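Long-range contacts in extracellular solute-binding protein, family 1 (Bifidobacterium longum subsp. infantis, PDB 6FTH), which probably binds human milk oligosaccharides outside the cell and hands them to an ABC transporter for uptake: residues I29-V35 with A84-A90; D55-I60 with A352-L356; N45-A49 with Q368-S373. Residues are numbered along the deposited sequence.

From the N terminus, strand 29-36 enters the sheet first, and contact 1 closes the shortest of the three loops, 48 residues, by pairing it with strand 86-88. Between these two strands lie the start of helix 47-56, used by contact 3, and its end with the following strand, used by contact 2. Both therefore cross contact 1, since their partners come some 300 residues later, on the consecutive helices 350-360 and 363-371. Contact 2 is nested inside the loop closed by contact 3. Contacts 1 and 2 touch directly; contact 3 stays about 5 Å (nearest atoms) from either. Contact 1 builds the sheet, contact 2 lays helix 350-360 against it, and contact 3 ties helix 363-371 to helix 47-56.

Contact 1 (I29-V35 with A84-A90); sequences IVSVLVV and ADVSLHA
Ala84, with CB 3.9 Å from Leu33 CB, opens residues 84-90, which run beside the extended residues 29-35. Asp85 (phi/psi -54/-47, chi1 m) turns back: OD2 accepts Ser31 N at 3.0 Å, and a water bridges OD2 (2.8 Å) and Ile29 O (2.9 Å). Ser31 OG, chi1 p, accepts Asp85 N at 3.0 Å. From Val86 the strands run parallel, axes 4.6 Å apart at 16°, pairing Val32-Val86, Leu33-Ser87 and Val34-Leu88. Val86 N donates to Ser31 O (3.0 Å); Val86 O accepts Leu33 N (2.8 Å). Sheet order 2-1-3, then the late antiparallel strand 339-343, whose Phe341 packs on Val86 and Leu88, is characteristic of type II (PBP2) solute-binding-protein lobes. Small Ser87 shares a face with Leu33. Leu88 (m,t) fills the core over Val32, Val34 and Val86, whose beta-branching suits the extended backbone; Leu88 N and O bond Leu33 O (2.8 Å) and Val35 N (3.1 Å). His89 leaves with positive phi (65/32), hydrogen-bonding Asp339 and Glu67. Ala90 CB meets Val35 CG2 at 4.0 Å.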
loop_
_atom_site.group_PDB
_atom_site.type_symbol
_atom_site.label_atom_id
_atom_site.label_comp_id
_atom_site.label_asym_id
_atom_site.label_seq_id
_atom_site.Cartn_x
_atom_site.Cartn_y
_atom_site.Cartn_z
ATOM N N ILE A 29 -19.897 -7.209 -28.640
ATOM C CA ILE A 29 -18.552 -7.619 -28.262
ATOM C C ILE A 29 -17.907 -6.505 -27.450
ATOM O O ILE A 29 -18.038 -5.318 -27.768
ATOM C CB ILE A 29 -17.694 -7.984 -29.490
ATOM C CG1 ILE A 29 -18.335 -9.134 -30.266
ATOM C CG2 ILE A 29 -16.300 -8.407 -29.041
ATOM C CD1 ILE A 29 -17.627 -9.431 -31.582
ATOM N N VAL A 30 -17.245 -6.897 -26.370
ATOM C CA VAL A 30 -16.528 -5.984 -25.487
ATOM C C VAL A 30 -15.155 -6.591 -25.287
ATOM O O VAL A 30 -15.043 -7.703 -24.772
ATOM C CB VAL A 30 -17.238 -5.828 -24.128
ATOM C CG1 VAL A 30 -16.444 -4.887 -23.213
ATOM C CG2 VAL A 30 -18.666 -5.330 -24.309
ATOM N N SER A 31 -14.114 -5.877 -25.702
ATOM C CA SER A 31 -12.757 -6.305 -25.396
ATOM C C SER A 31 -12.385 -5.822 -24.001
ATOM O O SER A 31 -12.701 -4.692 -23.622
ATOM C CB SER A 31 -11.755 -5.765 -26.417
ATOM O OG SER A 31 -11.868 -4.359 -26.586
ATOM N N VAL A 32 -11.759 -6.701 -23.227
ATOM C CA VAL A 32 -11.429 -6.422 -21.831
ATOM C C VAL A 32 -9.966 -6.771 -21.583
ATOM O O VAL A 32 -9.595 -7.950 -21.556
ATOM C CB VAL A 32 -12.338 -7.179 -20.856
ATOM C CG1 VAL A 32 -12.010 -6.762 -19.430
ATOM C CG2 VAL A 32 -13.795 -6.918 -21.154
ATOM N N LEU A 33 -9.139 -5.749 -21.383
ATOM C CA LEU A 33 -7.773 -5.968 -20.936
ATOM C C LEU A 33 -7.776 -6.110 -19.420
ATOM O O LEU A 33 -8.348 -5.265 -18.715
ATOM C CB LEU A 33 -6.882 -4.791 -21.338
ATOM C CG LEU A 33 -5.487 -4.773 -20.700
ATOM C CD1 LEU A 33 -4.635 -5.913 -21.204
ATOM C CD2 LEU A 33 -4.803 -3.420 -20.977
ATOM N N VAL A 34 -7.150 -7.172 -18.921
ATOM C CA VAL A 34 -7.009 -7.380 -17.483
ATOM C C VAL A 34 -5.536 -7.566 -17.171
ATOM O O VAL A 34 -4.908 -8.510 -17.662
ATOM C CB VAL A 34 -7.802 -8.593 -16.973
ATOM C CG1 VAL A 34 -7.746 -8.652 -15.438
ATOM C CG2 VAL A 34 -9.228 -8.593 -17.494
ATOM N N VAL A 35 -4.994 -6.675 -16.359
ATOM C CA VAL A 35 -3.646 -6.800 -15.826
ATOM C C VAL A 35 -3.762 -7.699 -14.601
ATOM O O VAL A 35 -4.541 -7.410 -13.682
ATOM C CB VAL A 35 -3.061 -5.426 -15.467
ATOM C CG1 VAL A 35 -1.644 -5.551 -14.959
ATOM C CG2 VAL A 35 -3.136 -4.470 -16.669
ATOM N N ALA A 84 -8.138 -1.150 -25.036
ATOM C CA ALA A 84 -9.292 -2.031 -25.073
ATOM C C ALA A 84 -10.546 -1.261 -24.670
ATOM O O ALA A 84 -10.479 -0.187 -24.061
ATOM C CB ALA A 84 -9.090 -3.193 -24.109
ATOM N N ASP A 85 -11.708 -1.810 -25.028
ATOM C CA ASP A 85 -12.962 -1.178 -24.634
ATOM C C ASP A 85 -12.994 -0.957 -23.127
ATOM O O ASP A 85 -13.351 0.128 -22.644
ATOM C CB ASP A 85 -14.150 -2.048 -25.043
ATOM C CG ASP A 85 -14.264 -2.230 -26.547
ATOM O OD1 ASP A 85 -13.743 -1.378 -27.312
ATOM O OD2 ASP A 85 -14.893 -3.233 -26.951
ATOM N N VAL A 86 -12.638 -1.991 -22.376
ATOM C CA VAL A 86 -12.578 -1.956 -20.920
ATOM C C VAL A 86 -11.197 -2.431 -20.499
ATOM O O VAL A 86 -10.685 -3.417 -21.039
ATOM C CB VAL A 86 -13.639 -2.891 -20.315
ATOM C CG1 VAL A 86 -13.430 -3.033 -18.818
ATOM C CG2 VAL A 86 -15.044 -2.379 -20.618
ATOM N N SER A 87 -10.586 -1.731 -19.545
ATOM C CA SER A 87 -9.322 -2.159 -18.981
ATOM C C SER A 87 -9.426 -2.196 -17.460
ATOM O O SER A 87 -9.919 -1.242 -16.840
ATOM C CB SER A 87 -8.191 -1.236 -19.426
ATOM O OG SER A 87 -8.204 -1.069 -20.837
ATOM N N LEU A 88 -8.937 -3.285 -16.875
ATOM C CA LEU A 88 -8.978 -3.524 -15.438
ATOM C C LEU A 88 -7.557 -3.555 -14.875
ATOM O O LEU A 88 -6.701 -4.298 -15.382
ATOM C CB LEU A 88 -9.656 -4.860 -15.135
ATOM C CG LEU A 88 -11.032 -5.123 -15.765
ATOM C CD1 LEU A 88 -11.562 -6.459 -15.233
ATOM C CD2 LEU A 88 -12.063 -3.973 -15.546
ATOM N N HIS A 89 -7.303 -2.779 -13.809
ATOM C CA HIS A 89 -5.996 -2.772 -13.136
ATOM C C HIS A 89 -4.914 -2.223 -14.070
ATOM O O HIS A 89 -3.742 -2.619 -14.005
ATOM C CB HIS A 89 -5.644 -4.162 -12.568
ATOM C CG HIS A 89 -4.351 -4.235 -11.786
ATOM N ND1 HIS A 89 -3.835 -3.175 -11.068
ATOM C CD2 HIS A 89 -3.481 -5.259 -11.608
ATOM C CE1 HIS A 89 -2.701 -3.538 -10.493
ATOM N NE2 HIS A 89 -2.461 -4.795 -10.807
ATOM N N ALA A 90 -5.318 -1.297 -14.937
ATOM C CA ALA A 90 -4.449 -0.789 -15.988
ATOM C C ALA A 90 -4.137 0.691 -15.852
ATOM O O ALA A 90 -2.956 1.073 -15.936
ATOM C CB ALA A 90 -5.093 -1.078 -17.352
HETATM O O HOH W 1 -17.555 -2.559 -27.172
#

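Contact 2 (D55-I60 with A352-L356); sequences DCDCKI and AALKL
The helix ending near Cys56 turns into the start of strand 59-66 through a Schellman motif, with Asp57 at positive phi (56/41). This tight bend presents its cysteines to one turn, 352-356, of helix 350-360; the CA atoms of Cys56 and Leu356 stand 6.0 Å apart, those of Cys58 and Ala352 6.8 Å. The main bump is the Cys56 sulfur. With chi1 off the usual wells at -142°, SG settles on the helix surface, 3.6 Å from Ala352 O, 3.5 Å from Leu356 N, 3.7 Å from Leu356 CB and 3.9 Å from Lys355 CG. A small, polarisable thiol suits so close an approach to backbone. Ala352 makes the neighbouring hollow, its methyl CB lying 4.4 Å from Cys58 CB where a larger residue would crowd the turn. Further in, Ile60 (m,t) reaches across with CD1 to meet Leu356 CD1 (t,p) at 4.1 Å. At the solvent-exposed side Lys355, extended to chi2 and kinked p at chi3, arches over the bend: NZ gives a weak hydrogen bond to Cys56 O (3.1 Å) and donates to a water (2.6 Å) that donates to Asp55 O (2.7 Å). Asp57 instead pairs with Lys27. Ala352 and Leu356 also touch strand 29-36, so this is a helix laid across that inner strand and its neighbours in the mostly parallel, mixed sheet of an alpha/beta solute-binding-protein lobe.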
loop_
_atom_site.group_PDB
_atom_site.type_symbol
_atom_site.label_atom_id
_atom_site.label_comp_id
_atom_site.label_asym_id
_atom_site.label_seq_id
_atom_site.Cartn_x
_atom_site.Cartn_y
_atom_site.Cartn_z
ATOM N N ASP A 55 -24.326 -13.357 -17.960
ATOM C CA ASP A 55 -25.193 -12.373 -17.320
ATOM C C ASP A 55 -25.121 -11.032 -18.015
ATOM O O ASP A 55 -26.073 -10.254 -17.956
ATOM C CB ASP A 55 -24.798 -12.198 -15.858
ATOM C CG ASP A 55 -25.246 -13.347 -14.990
ATOM O OD1 ASP A 55 -25.856 -14.320 -15.522
ATOM O OD2 ASP A 55 -25.000 -13.275 -13.769
ATOM N N CYS A 56 -24.001 -10.734 -18.652
ATOM C CA CYS A 56 -23.892 -9.506 -19.410
ATOM C C CYS A 56 -24.607 -9.590 -20.752
ATOM O O CYS A 56 -24.869 -8.554 -21.358
ATOM C CB CYS A 56 -22.421 -9.207 -19.647
ATOM S SG CYS A 56 -22.053 -7.450 -19.534
ATOM N N ASP A 57 -24.922 -10.792 -21.230
ATOM C CA ASP A 57 -25.527 -10.961 -22.548
ATOM C C ASP A 57 -24.647 -10.330 -23.622
ATOM O O ASP A 57 -25.128 -9.671 -24.543
ATOM C CB ASP A 57 -26.941 -10.387 -22.584
ATOM C CG ASP A 57 -27.823 -11.065 -23.614
ATOM O OD1 ASP A 57 -27.447 -12.147 -24.116
ATOM O OD2 ASP A 57 -28.896 -10.511 -23.922
ATOM N N CYS A 58 -23.336 -10.513 -23.490
ATOM C CA CYS A 58 -22.382 -9.969 -24.443
ATOM C C CYS A 58 -21.297 -11.007 -24.663
ATOM O O CYS A 58 -21.262 -12.051 -24.012
ATOM C CB CYS A 58 -21.779 -8.642 -23.953
ATOM S SG CYS A 58 -20.629 -8.820 -22.582
ATOM N N LYS A 59 -20.421 -10.729 -25.613
ATOM C CA LYS A 59 -19.243 -11.551 -25.834
ATOM C C LYS A 59 -18.044 -10.786 -25.302
ATOM O O LYS A 59 -17.790 -9.659 -25.743
ATOM C CB LYS A 59 -19.064 -11.850 -27.319
ATOM C CG LYS A 59 -17.773 -12.583 -27.644
ATOM C CD LYS A 59 -17.744 -13.968 -27.029
ATOM C CE LYS A 59 -16.355 -14.577 -27.096
ATOM N NZ LYS A 59 -15.580 -14.025 -28.242
ATOM N N ILE A 60 -17.319 -11.393 -24.361
ATOM C CA ILE A 60 -16.119 -10.789 -23.781
ATOM C C ILE A 60 -14.897 -11.372 -24.470
ATOM O O ILE A 60 -14.688 -12.593 -24.478
ATOM C CB ILE A 60 -16.049 -10.995 -22.263
ATOM C CG1 ILE A 60 -17.242 -10.318 -21.582
ATOM C CG2 ILE A 60 -14.725 -10.441 -21.733
ATOM C CD1 ILE A 60 -17.355 -10.613 -20.102
ATOM N N ALA A 352 -23.168 -2.159 -23.063
ATOM C CA ALA A 352 -22.726 -3.468 -22.612
ATOM C C ALA A 352 -21.553 -3.343 -21.643
ATOM O O ALA A 352 -21.480 -4.070 -20.648
ATOM C CB ALA A 352 -22.326 -4.326 -23.808
ATOM N N ALA A 353 -20.630 -2.419 -21.921
ATOM C CA ALA A 353 -19.472 -2.246 -21.045
ATOM C C ALA A 353 -19.876 -1.705 -19.675
ATOM O O ALA A 353 -19.311 -2.113 -18.649
ATOM C CB ALA A 353 -18.454 -1.322 -21.710
ATOM N N LEU A 354 -20.826 -0.768 -19.644
ATOM C CA LEU A 354 -21.338 -0.234 -18.385
ATOM C C LEU A 354 -22.141 -1.279 -17.622
ATOM O O LEU A 354 -22.094 -1.325 -16.390
ATOM C CB LEU A 354 -22.164 1.014 -18.670
ATOM C CG LEU A 354 -21.362 2.219 -19.193
ATOM C CD1 LEU A 354 -22.291 3.329 -19.725
ATOM C CD2 LEU A 354 -20.416 2.778 -18.097
ATOM N N LYS A 355 -22.866 -2.145 -18.334
ATOM C CA LYS A 355 -23.528 -3.258 -17.668
ATOM C C LYS A 355 -22.501 -4.201 -17.055
ATOM O O LYS A 355 -22.689 -4.699 -15.936
ATOM C CB LYS A 355 -24.423 -4.007 -18.655
ATOM C CG LYS A 355 -24.966 -5.291 -18.064
ATOM C CD LYS A 355 -26.306 -5.713 -18.653
ATOM C CE LYS A 355 -26.205 -6.032 -20.095
ATOM N NZ LYS A 355 -27.378 -6.894 -20.522
ATOM N N LEU A 356 -21.400 -4.442 -17.770
ATOM C CA LEU A 356 -20.308 -5.248 -17.224
ATOM C C LEU A 356 -19.727 -4.633 -15.944
ATOM O O LEU A 356 -19.475 -5.346 -14.959
ATOM C CB LEU A 356 -19.214 -5.422 -18.282
ATOM C CG LEU A 356 -17.937 -6.140 -17.864
ATOM C CD1 LEU A 356 -18.249 -7.582 -17.489
ATOM C CD2 LEU A 356 -16.910 -6.101 -18.989
HETATM O O HOH W 2 -28.058 -9.044 -19.229
#

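Contact 3 (N45-A49 with Q368-S373); sequences NMQWA and QQFLGS
Trp48 sits in the first turn of helix 47-56, just past Met46 at the N-cap position, and packs against the C-terminal end of helix 363-371. Its chi1 is p (66°) with chi2 -100°, a rotamer awkward deeper in a helix, where it would meet the preceding turn, but open to a residue this near the start. The indole thereby presents one face to the other helix, and Gln369 (m,t) lays CG over its six-membered ring, 3.9 Å from the centroid and 20° off the normal: a CH-pi contact. Gln369 NE2 is held by Ser410 O, and Trp48 NE1 donates to Pro403 O. Gly372, at phi/psi 91/172, ends the helix where a CB would strike the preceding carbonyl, and swings Ser373 (chi1 m) inward. Ser373 OG accepts Trp48 N at 3.0 Å and lies at the ring edge, 3.2 Å from Trp48 CD1. Met46 cannot accept this NH through its side chain; Ser373 takes it instead, joining the N-terminal turn of one helix to the C terminus of another within the same alpha/beta lobe.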
loop_
_atom_site.group_PDB
_atom_site.type_symbol
_atom_site.label_atom_id
_atom_site.label_comp_id
_atom_site.label_asym_id
_atom_site.label_seq_id
_atom_site.Cartn_x
_atom_site.Cartn_y
_atom_site.Cartn_z
ATOM N N ASN A 45 -10.588 -19.705 -17.557
ATOM C CA ASN A 45 -10.746 -20.915 -16.755
ATOM C C ASN A 45 -11.585 -20.708 -15.503
ATOM O O ASN A 45 -11.791 -21.674 -14.760
ATOM C CB ASN A 45 -9.383 -21.481 -16.338
ATOM C CG ASN A 45 -8.643 -22.117 -17.498
ATOM O OD1 ASN A 45 -9.252 -22.455 -18.516
ATOM N ND2 ASN A 45 -7.329 -22.265 -17.358
ATOM N N MET A 46 -12.067 -19.495 -15.229
ATOM C CA MET A 46 -12.799 -19.221 -13.999
ATOM C C MET A 46 -14.301 -19.250 -14.250
ATOM O O MET A 46 -14.800 -18.539 -15.125
ATOM C CB MET A 46 -12.395 -17.849 -13.461
ATOM C CG MET A 46 -10.913 -17.761 -13.114
ATOM S SD MET A 46 -10.446 -16.061 -12.708
ATOM C CE MET A 46 -8.657 -16.182 -12.652
ATOM N N GLN A 47 -15.016 -20.064 -13.463
ATOM C CA GLN A 47 -16.460 -20.192 -13.635
ATOM C C GLN A 47 -17.170 -18.847 -13.512
ATOM O O GLN A 47 -18.053 -18.531 -14.318
ATOM C CB GLN A 47 -17.026 -21.197 -12.635
ATOM C CG GLN A 47 -18.525 -21.411 -12.770
ATOM C CD GLN A 47 -18.877 -22.063 -14.090
ATOM O OE1 GLN A 47 -18.338 -23.113 -14.425
ATOM N NE2 GLN A 47 -19.754 -21.432 -14.858
ATOM N N TRP A 48 -16.811 -18.048 -12.501
ATOM C CA TRP A 48 -17.504 -16.773 -12.326
ATOM C C TRP A 48 -17.377 -15.905 -13.561
ATOM O O TRP A 48 -18.291 -15.128 -13.866
ATOM C CB TRP A 48 -17.002 -16.037 -11.074
ATOM C CG TRP A 48 -15.568 -15.579 -11.133
ATOM C CD1 TRP A 48 -14.503 -16.206 -10.574
ATOM C CD2 TRP A 48 -15.050 -14.417 -11.790
ATOM N NE1 TRP A 48 -13.349 -15.518 -10.843
ATOM C CE2 TRP A 48 -13.658 -14.411 -11.581
ATOM C CE3 TRP A 48 -15.628 -13.372 -12.525
ATOM C CZ2 TRP A 48 -12.827 -13.407 -12.099
ATOM C CZ3 TRP A 48 -14.805 -12.374 -13.034
ATOM C CH2 TRP A 48 -13.420 -12.413 -12.828
ATOM N N ALA A 49 -16.256 -16.009 -14.287
ATOM C CA ALA A 49 -16.071 -15.184 -15.472
ATOM C C ALA A 49 -16.967 -15.652 -16.617
ATOM O O ALA A 49 -17.414 -14.833 -17.438
ATOM C CB ALA A 49 -14.609 -15.183 -15.901
ATOM N N GLN A 368 -16.817 -13.162 -5.825
ATOM C CA GLN A 368 -16.192 -14.229 -6.609
ATOM C C GLN A 368 -14.870 -13.778 -7.240
ATOM O O GLN A 368 -13.928 -14.569 -7.331
ATOM C CB GLN A 368 -17.163 -14.777 -7.652
ATOM C CG GLN A 368 -18.299 -15.581 -7.036
ATOM C CD GLN A 368 -19.147 -16.242 -8.101
ATOM O OE1 GLN A 368 -18.949 -17.425 -8.410
ATOM N NE2 GLN A 368 -20.063 -15.481 -8.696
ATOM N N GLN A 369 -14.750 -12.518 -7.654
ATOM C CA GLN A 369 -13.429 -12.074 -8.101
ATOM C C GLN A 369 -12.420 -12.159 -6.974
ATOM O O GLN A 369 -11.263 -12.533 -7.174
ATOM C CB GLN A 369 -13.463 -10.635 -8.586
ATOM C CG GLN A 369 -14.193 -10.338 -9.837
ATOM C CD GLN A 369 -14.200 -8.854 -10.056
ATOM O OE1 GLN A 369 -13.170 -8.271 -10.416
ATOM N NE2 GLN A 369 -15.312 -8.204 -9.733
ATOM N N PHE A 370 -12.816 -11.729 -5.787
ATOM C CA PHE A 370 -11.872 -11.574 -4.692
ATOM C C PHE A 370 -11.463 -12.936 -4.130
ATOM O O PHE A 370 -10.294 -13.150 -3.814
ATOM C CB PHE A 370 -12.505 -10.660 -3.625
ATOM C CG PHE A 370 -11.607 -10.328 -2.461
ATOM C CD1 PHE A 370 -10.390 -9.686 -2.643
ATOM C CD2 PHE A 370 -12.011 -10.615 -1.168
ATOM C CE1 PHE A 370 -9.568 -9.394 -1.561
ATOM C CE2 PHE A 370 -11.203 -10.312 -0.078
ATOM C CZ PHE A 370 -9.986 -9.708 -0.277
ATOM N N LEU A 371 -12.427 -13.863 -4.015
ATOM C CA LEU A 371 -12.231 -15.156 -3.361
ATOM C C LEU A 371 -12.354 -16.350 -4.298
ATOM O O LEU A 371 -12.205 -17.491 -3.839
ATOM C CB LEU A 371 -13.261 -15.316 -2.230
ATOM C CG LEU A 371 -13.219 -14.213 -1.166
ATOM C CD1 LEU A 371 -14.352 -14.372 -0.152
ATOM C CD2 LEU A 371 -11.880 -14.187 -0.472
ATOM N N GLY A 372 -12.644 -16.131 -5.567
ATOM C CA GLY A 372 -12.857 -17.203 -6.525
ATOM C C GLY A 372 -14.318 -17.616 -6.623
ATOM O O GLY A 372 -15.181 -17.198 -5.851
ATOM N N SER A 373 -14.590 -18.480 -7.598
ATOM C CA SER A 373 -15.960 -18.874 -7.903
ATOM C C SER A 373 -16.620 -19.576 -6.719
ATOM O O SER A 373 -15.982 -20.331 -5.981
ATOM C CB SER A 373 -15.943 -19.832 -9.092
ATOM O OG SER A 373 -15.306 -19.247 -10.221
#